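Local coordinates for protein M32 carboxypeptidase (Chitinophagaceae bacterium, PDB 7A03) that probably acts as a metal-dependent carboxypeptidase of the M32 (Taq) family, trimming amino acids from the C-terminal ends of peptides, at residues F432-T435 with A436-Q439; N451-P454 with L455-L459; N127-Q130 with V131-A135. All coordinates share one frame; numbering follows the deposited sequence.

Interaction 1 of 3, residues F432-T435 with A436-Q439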
loop_
_atom_site.group_PDB
_atom_site.type_symbol
_atom_site.label_atom_id
_atom_site.label_comp_id
_atom_site.label_asym_id
_atom_site.label_seq_id
_atom_site.Cartn_x
_atom_site.Cartn_y
_atom_site.Cartn_z
ATOM N N PHE A 432 -4.312 4.344 14.459
ATOM C CA PHE A 432 -3.023 4.438 15.126
ATOM C C PHE A 432 -2.744 5.883 15.522
ATOM O O PHE A 432 -2.299 6.146 16.650
ATOM C CB PHE A 432 -1.890 3.896 14.244
ATOM C CG PHE A 432 -1.921 2.398 14.019
ATOM C CD1 PHE A 432 -2.442 1.529 14.958
ATOM C CD2 PHE A 432 -1.399 1.866 12.847
ATOM C CE1 PHE A 432 -2.456 0.156 14.727
ATOM C CE2 PHE A 432 -1.411 0.479 12.612
ATOM C CZ PHE A 432 -1.935 -0.364 13.547
ATOM N N PHE A 433 -3.071 6.847 14.644
ATOM C CA PHE A 433 -2.649 8.205 14.961
ATOM C C PHE A 433 -3.470 8.768 16.109
ATOM O O PHE A 433 -2.925 9.384 17.037
ATOM C CB PHE A 433 -2.704 9.123 13.744
ATOM C CG PHE A 433 -2.115 10.476 14.003
ATOM C CD1 PHE A 433 -0.740 10.628 14.183
ATOM C CD2 PHE A 433 -2.934 11.597 14.125
ATOM C CE1 PHE A 433 -0.201 11.873 14.471
ATOM C CE2 PHE A 433 -2.385 12.838 14.384
ATOM C CZ PHE A 433 -1.012 12.975 14.548
ATOM N N THR A 434 -4.777 8.534 16.083
ATOM C CA THR A 434 -5.604 8.946 17.204
ATOM C C THR A 434 -5.103 8.318 18.495
ATOM O O THR A 434 -4.994 9.000 19.525
ATOM C CB THR A 434 -7.057 8.594 16.906
ATOM O OG1 THR A 434 -7.488 9.371 15.783
ATOM C CG2 THR A 434 -7.967 8.905 18.093
ATOM N N THR A 435 -4.694 7.048 18.435
ATOM C CA THR A 435 -4.194 6.417 19.648
ATOM C C THR A 435 -2.893 7.073 20.083
ATOM O O THR A 435 -2.699 7.347 21.279
ATOM C CB THR A 435 -4.031 4.914 19.430
ATOM O OG1 THR A 435 -5.317 4.344 19.141
ATOM C CG2 THR A 435 -3.468 4.248 20.684
ATOM N N ALA A 436 -2.012 7.379 19.122
ATOM C CA ALA A 436 -0.778 8.066 19.486
ATOM C C ALA A 436 -1.084 9.403 20.143
ATOM O O ALA A 436 -0.439 9.770 21.131
ATOM C CB ALA A 436 0.140 8.232 18.274
ATOM N N GLN A 437 -2.119 10.105 19.658
ATOM C CA GLN A 437 -2.445 11.402 20.247
ATOM C C GLN A 437 -2.892 11.252 21.692
ATOM O O GLN A 437 -2.698 12.175 22.495
ATOM C CB GLN A 437 -3.520 12.107 19.423
ATOM C CG GLN A 437 -3.066 12.587 18.062
ATOM C CD GLN A 437 -4.236 13.151 17.275
ATOM O OE1 GLN A 437 -5.137 12.413 16.898
ATOM N NE2 GLN A 437 -4.237 14.460 17.048
ATOM N N LYS A 438 -3.470 10.095 22.035
ATOM C CA LYS A 438 -3.850 9.782 23.406
ATOM C C LYS A 438 -2.640 9.365 24.231
ATOM O O LYS A 438 -2.528 9.737 25.405
ATOM C CB LYS A 438 -4.873 8.641 23.377
ATOM C CG LYS A 438 -5.618 8.366 24.674
ATOM C CD LYS A 438 -5.947 6.880 24.789
ATOM C CE LYS A 438 -6.950 6.605 25.902
ATOM N NZ LYS A 438 -6.611 7.308 27.171
ATOM N N GLN A 439 -1.714 8.610 23.634
ATOM C CA GLN A 439 -0.697 7.946 24.440
ATOM C C GLN A 439 0.582 8.756 24.595
ATOM O O GLN A 439 1.335 8.525 25.552
ATOM C CB GLN A 439 -0.377 6.567 23.857
ATOM C CG GLN A 439 -1.484 5.540 24.043
ATOM C CD GLN A 439 -1.113 4.190 23.422
ATOM O OE1 GLN A 439 -0.064 4.057 22.786
ATOM N NE2 GLN A 439 -1.974 3.192 23.593
#
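T435 O is gripped by two backbone N-H groups: Q439 N at 2.8 Å, and K438 N, whose bond to it is weak and strongly bent (124°). K438 N also reaches T434 O at 3.1 Å, so its proton is shared between two carbonyls where the helix nears its end. Just before it the bonding is regular, with A436 N on F432 O and Q437 N on F433 O. Over this ladder lie two i to i+4 side-chain pairs. In the first, Q437 drapes its chain over the F433 ring: CG stands over one face, 4.2 Å from the centroid, a CH-pi contact, and the amide carbon CD comes 3.4 Å from CE2. The amide leans over the CD2-CE2 side of the ring, the two planes 30° apart. F433 swings its ring to this position by setting CG anti to the backbone N (chi1 -173°), while Q437 runs extended beyond CG; its NE2 is then held by D444 OD1. These residues form the last two turns of helix 420-439 in the largely helical M32 fold, and F433 also packs on L302 and V307 of helix 293-307 and on L443 and I447 of helix 443-448. The second pair runs alongside rather than across: T435 and Q439 point the same way, and the methyl CG2 of T435 lies 3.4 Å from Q439 NE2. T435 turns CG2 to Q439 and OG1 back to Q431 O, with which it hydrogen-bonds. The Q439 amide is fixed at both ends, OE1 accepting from W458 NE1 and NE2 donating to I479 O, which ties the helix end to helices 453-462 and 472-480.

Interaction 2 of 3, residues N451-P454 with L455-L459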
loop_
_atom_site.group_PDB
_atom_site.type_symbol
_atom_site.label_atom_id
_atom_site.label_comp_id
_atom_site.label_asym_id
_atom_site.label_seq_id
_atom_site.Cartn_x
_atom_site.Cartn_y
_atom_site.Cartn_z
ATOM N N ASN A 451 8.621 19.084 15.598
ATOM C CA ASN A 451 9.367 17.951 16.136
ATOM C C ASN A 451 8.542 16.687 15.892
ATOM O O ASN A 451 7.506 16.485 16.530
ATOM C CB ASN A 451 9.602 18.177 17.631
ATOM C CG ASN A 451 10.453 17.088 18.264
ATOM O OD1 ASN A 451 11.051 16.259 17.567
ATOM N ND2 ASN A 451 10.499 17.076 19.592
ATOM N N TYR A 452 8.989 15.847 14.956
ATOM C CA TYR A 452 8.329 14.581 14.662
ATOM C C TYR A 452 8.958 13.410 15.396
ATOM O O TYR A 452 8.467 12.285 15.286
ATOM C CB TYR A 452 8.296 14.340 13.139
ATOM C CG TYR A 452 7.943 15.618 12.422
ATOM C CD1 TYR A 452 6.819 16.335 12.791
ATOM C CD2 TYR A 452 8.752 16.133 11.422
ATOM C CE1 TYR A 452 6.501 17.538 12.196
ATOM C CE2 TYR A 452 8.435 17.321 10.802
ATOM C CZ TYR A 452 7.304 18.025 11.198
ATOM O OH TYR A 452 6.996 19.221 10.591
ATOM N N GLN A 453 10.002 13.662 16.180
ATOM C CA GLN A 453 10.651 12.575 16.902
ATOM C C GLN A 453 9.738 11.850 17.883
ATOM O O GLN A 453 9.814 10.613 17.937
ATOM C CB GLN A 453 11.950 13.072 17.549
ATOM C CG GLN A 453 12.810 11.960 18.167
ATOM C CD GLN A 453 12.346 11.591 19.566
ATOM O OE1 GLN A 453 11.697 12.388 20.253
ATOM N NE2 GLN A 453 12.655 10.370 19.988
ATOM N N PRO A 454 8.879 12.512 18.672
ATOM C CA PRO A 454 7.993 11.732 19.554
ATOM C C PRO A 454 7.077 10.777 18.809
ATOM O O PRO A 454 6.833 9.659 19.287
ATOM C CB PRO A 454 7.234 12.808 20.341
ATOM C CG PRO A 454 8.188 13.962 20.358
ATOM C CD PRO A 454 8.823 13.951 18.989
ATOM N N LEU A 455 6.600 11.171 17.625
ATOM C CA LEU A 455 5.768 10.270 16.835
ATOM C C LEU A 455 6.581 9.089 16.309
ATOM O O LEU A 455 6.130 7.934 16.381
ATOM C CB LEU A 455 5.110 11.035 15.691
ATOM C CG LEU A 455 4.377 10.137 14.694
ATOM C CD1 LEU A 455 3.212 9.423 15.344
ATOM C CD2 LEU A 455 3.912 10.965 13.542
ATOM N N LEU A 456 7.788 9.361 15.780
ATOM C CA LEU A 456 8.622 8.272 15.271
ATOM C C LEU A 456 8.978 7.308 16.393
ATOM O O LEU A 456 8.941 6.092 16.207
ATOM C CB LEU A 456 9.884 8.811 14.590
ATOM C CG LEU A 456 10.787 7.692 14.054
ATOM C CD1 LEU A 456 10.043 6.828 13.060
ATOM C CD2 LEU A 456 12.028 8.302 13.426
ATOM N N GLU A 457 9.319 7.837 17.569
ATOM C CA GLU A 457 9.585 6.988 18.723
ATOM C C GLU A 457 8.388 6.101 19.054
ATOM O O GLU A 457 8.549 4.901 19.320
ATOM C CB GLU A 457 9.965 7.858 19.920
ATOM C CG GLU A 457 10.270 7.062 21.173
ATOM C CD GLU A 457 10.572 7.935 22.363
ATOM O OE1 GLU A 457 9.917 8.988 22.521
ATOM O OE2 GLU A 457 11.483 7.573 23.132
ATOM N N TRP A 458 7.175 6.669 19.065
ATOM C CA TRP A 458 6.001 5.840 19.338
ATOM C C TRP A 458 5.861 4.714 18.313
ATOM O O TRP A 458 5.602 3.552 18.669
ATOM C CB TRP A 458 4.751 6.724 19.392
ATOM C CG TRP A 458 3.519 5.994 19.795
ATOM C CD1 TRP A 458 3.066 5.773 21.069
ATOM C CD2 TRP A 458 2.556 5.401 18.916
ATOM N NE1 TRP A 458 1.883 5.074 21.031
ATOM C CE2 TRP A 458 1.552 4.828 19.722
ATOM C CE3 TRP A 458 2.451 5.284 17.522
ATOM C CZ2 TRP A 458 0.458 4.166 19.187
ATOM C CZ3 TRP A 458 1.356 4.627 16.989
ATOM C CH2 TRP A 458 0.376 4.068 17.825
ATOM N N LEU A 459 6.049 5.034 17.039
ATOM C CA LEU A 459 5.972 4.007 16.004
ATOM C C LEU A 459 7.066 2.958 16.179
ATOM O O LEU A 459 6.837 1.766 15.952
ATOM C CB LEU A 459 6.053 4.664 14.630
ATOM C CG LEU A 459 4.891 5.592 14.275
ATOM C CD1 LEU A 459 5.269 6.436 13.051
ATOM C CD2 LEU A 459 3.605 4.801 14.030
HETATM O O HOH W 1 6.058 14.233 17.145
HETATM O O HOH W 2 7.131 9.128 21.943
#
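Q453 and E457, one helical turn apart, cross at an angle, amide and carboxylate planes 57° from each other, and the amide meets the methylene CB of E457 rather than its carboxylate. Q453 is bent at chi2 (-83°), which carries NE2 to 3.7 Å from E457 CB; E457 is extended, and its OE1 stays 4.0 Å from NE2. The carboxylate instead works through water: one water donates to both E457 OE1 (2.8 Å) and P454 O. That carbonyl also accepts from W458 N, whose approach is tilted 30° from the carbonyl plane. L455 sends its side chain away from the polar pair, against W303 and V307 of helix 293-307, while the W458 indole packs against V440. The helix starts with a capping bond from Q453 N to N451 OD1 (3.1 Å), the donor lying above the side-chain carbonyl plane. A second water bridges N451 O and L455 N, serving an N-H of the first turn. The backbone bonds L456 N to Y452 O and E457 N to Q453 O are nearly straight. The start of helix 453-462 is thus held by an asparagine and water, and E457, near this positive end, probably gains some electrostatic stabilisation as a carboxylate.

Interaction 3 of 3, residues N127-Q130 with V131-A135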
loop_
_atom_site.group_PDB
_atom_site.type_symbol
_atom_site.label_atom_id
_atom_site.label_comp_id
_atom_site.label_asym_id
_atom_site.label_seq_id
_atom_site.Cartn_x
_atom_site.Cartn_y
_atom_site.Cartn_z
ATOM N N ASN A 127 -8.871 1.478 -26.329
ATOM C CA ASN A 127 -9.887 2.062 -25.449
ATOM C C ASN A 127 -11.188 1.259 -25.470
ATOM O O ASN A 127 -12.289 1.809 -25.573
ATOM C CB ASN A 127 -10.125 3.545 -25.744
ATOM C CG ASN A 127 -10.423 4.339 -24.491
ATOM O OD1 ASN A 127 -10.954 3.800 -23.518
ATOM N ND2 ASN A 127 -10.079 5.622 -24.504
ATOM N N ASP A 128 -11.054 -0.062 -25.365
ATOM C CA ASP A 128 -12.209 -0.954 -25.437
ATOM C C ASP A 128 -11.980 -2.127 -24.500
ATOM O O ASP A 128 -11.059 -2.924 -24.712
ATOM C CB ASP A 128 -12.436 -1.455 -26.868
ATOM C CG ASP A 128 -13.675 -2.333 -26.998
ATOM O OD1 ASP A 128 -13.971 -2.775 -28.126
ATOM O OD2 ASP A 128 -14.363 -2.581 -25.986
ATOM N N TYR A 129 -12.848 -2.252 -23.495
ATOM C CA TYR A 129 -12.701 -3.323 -22.519
ATOM C C TYR A 129 -12.881 -4.696 -23.153
ATOM O O TYR A 129 -12.271 -5.672 -22.698
ATOM C CB TYR A 129 -13.707 -3.130 -21.382
ATOM C CG TYR A 129 -13.957 -4.392 -20.596
ATOM C CD1 TYR A 129 -13.043 -4.827 -19.648
ATOM C CD2 TYR A 129 -15.095 -5.157 -20.814
ATOM C CE1 TYR A 129 -13.257 -5.992 -18.932
ATOM C CE2 TYR A 129 -15.321 -6.322 -20.100
ATOM C CZ TYR A 129 -14.396 -6.729 -19.159
ATOM O OH TYR A 129 -14.615 -7.886 -18.452
ATOM N N GLN A 130 -13.720 -4.799 -24.189
ATOM C CA GLN A 130 -13.981 -6.098 -24.800
ATOM C C GLN A 130 -12.725 -6.721 -25.391
ATOM O O GLN A 130 -12.677 -7.943 -25.569
ATOM C CB GLN A 130 -15.104 -5.998 -25.837
ATOM C CG GLN A 130 -16.424 -5.503 -25.262
ATOM C CD GLN A 130 -16.976 -6.411 -24.169
ATOM O OE1 GLN A 130 -16.588 -7.574 -24.050
ATOM N NE2 GLN A 130 -17.882 -5.872 -23.357
ATOM N N VAL A 131 -11.705 -5.913 -25.683
ATOM C CA VAL A 131 -10.410 -6.461 -26.076
ATOM C C VAL A 131 -9.789 -7.235 -24.920
ATOM O O VAL A 131 -9.187 -8.299 -25.113
ATOM C CB VAL A 131 -9.490 -5.329 -26.571
ATOM C CG1 VAL A 131 -8.065 -5.822 -26.711
ATOM C CG2 VAL A 131 -9.998 -4.772 -27.891
ATOM N N PHE A 132 -9.928 -6.711 -23.701
ATOM C CA PHE A 132 -9.381 -7.341 -22.507
ATOM C C PHE A 132 -10.255 -8.477 -21.999
ATOM O O PHE A 132 -9.760 -9.345 -21.272
ATOM C CB PHE A 132 -9.243 -6.263 -21.420
ATOM C CG PHE A 132 -8.556 -6.721 -20.154
ATOM C CD1 PHE A 132 -7.305 -7.311 -20.192
ATOM C CD2 PHE A 132 -9.155 -6.514 -18.916
ATOM C CE1 PHE A 132 -6.668 -7.712 -19.019
ATOM C CE2 PHE A 132 -8.527 -6.915 -17.745
ATOM C CZ PHE A 132 -7.281 -7.513 -17.797
ATOM N N GLU A 133 -11.532 -8.495 -22.378
ATOM C CA GLU A 133 -12.488 -9.381 -21.718
ATOM C C GLU A 133 -12.131 -10.867 -21.758
ATOM O O GLU A 133 -12.300 -11.534 -20.723
ATOM C CB GLU A 133 -13.915 -9.099 -22.210
ATOM C CG GLU A 133 -14.985 -9.798 -21.412
ATOM C CD GLU A 133 -15.130 -11.265 -21.789
ATOM O OE1 GLU A 133 -14.771 -11.636 -22.925
ATOM O OE2 GLU A 133 -15.564 -12.061 -20.937
ATOM N N PRO A 134 -11.702 -11.457 -22.881
ATOM C CA PRO A 134 -11.381 -12.899 -22.849
ATOM C C PRO A 134 -10.253 -13.259 -21.891
ATOM O O PRO A 134 -10.364 -14.246 -21.140
ATOM C CB PRO A 134 -11.041 -13.211 -24.316
ATOM C CG PRO A 134 -11.783 -12.182 -25.097
ATOM C CD PRO A 134 -11.704 -10.933 -24.259
ATOM N N ALA A 135 -9.164 -12.483 -21.901
ATOM C CA ALA A 135 -8.068 -12.727 -20.965
ATOM C C ALA A 135 -8.542 -12.608 -19.521
ATOM O O ALA A 135 -8.167 -13.422 -18.665
ATOM C CB ALA A 135 -6.902 -11.777 -21.238
#
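The Y129 ring has the backbone of E133 over one face, at its CA, while F132 approaches the ring obliquely. Y129 CE1 in turn lies at the edge of the F132 ring, near its plane, 4.1 Å from CD2. E133 crosses the tyrosine on its CE2 side: CG is 3.7 Å from CE2 and 3.5 Å from OH, with the carboxylate plane 73° from the ring. This is the opening turn of helix 129-150, joined to helix 103-126 by a tight link in which N127, with positive phi, is the C-prime residue of a Schellman motif and D128 is the N-cap. D128 OD2 accepts from Q130 N at 2.9 Å, met from above the carboxylate plane, so the carboxylate takes up an N-H of the first turn. The first backbone bonds run from i to i+3: V131 N to D128 O, then weakly F132 N to Y129 O and E133 N to Q130 O. P134, without an N-H, puts CD 3.4 Å from Q130 O where a backbone donor would sit, in keeping with the kink there. Y129 and E133 reach with their polar ends to residues just before helix 382-394, Y129 OH to T379 O and E133 OE2 in a salt bridge to K380, while F132 meets W120 of helix 103-126 edge-to-face. Q130, itself exposed, crosses E133 obliquely; bent at chi2 (-60°) with CG beside its own N, it brings OE1 to 3.6 Å from E133 CB.

Overall arrangement
Interactions 1 and 2 are neighbours, their centres 11 Å apart: helices 420-439 and 453-462 meet where the W458 indole packs on A436 and T435. Both also lean on helices 293-307 and 443-448. Interaction 3 lies on the opposite side of the chain's centre, about 46 Å from interaction 1 between centres, and serves the junction of helices 103-126 and 129-150. All three are partly buried and have buried aromatic rings, but the charged groups differ: E133 is buried in a salt bridge, K438 and E457 are exposed. Interaction 1 closes a helix, with amides tied to other helices; interactions 2 and 3 open one, the former capped by asparagine and water, the latter by aspartate.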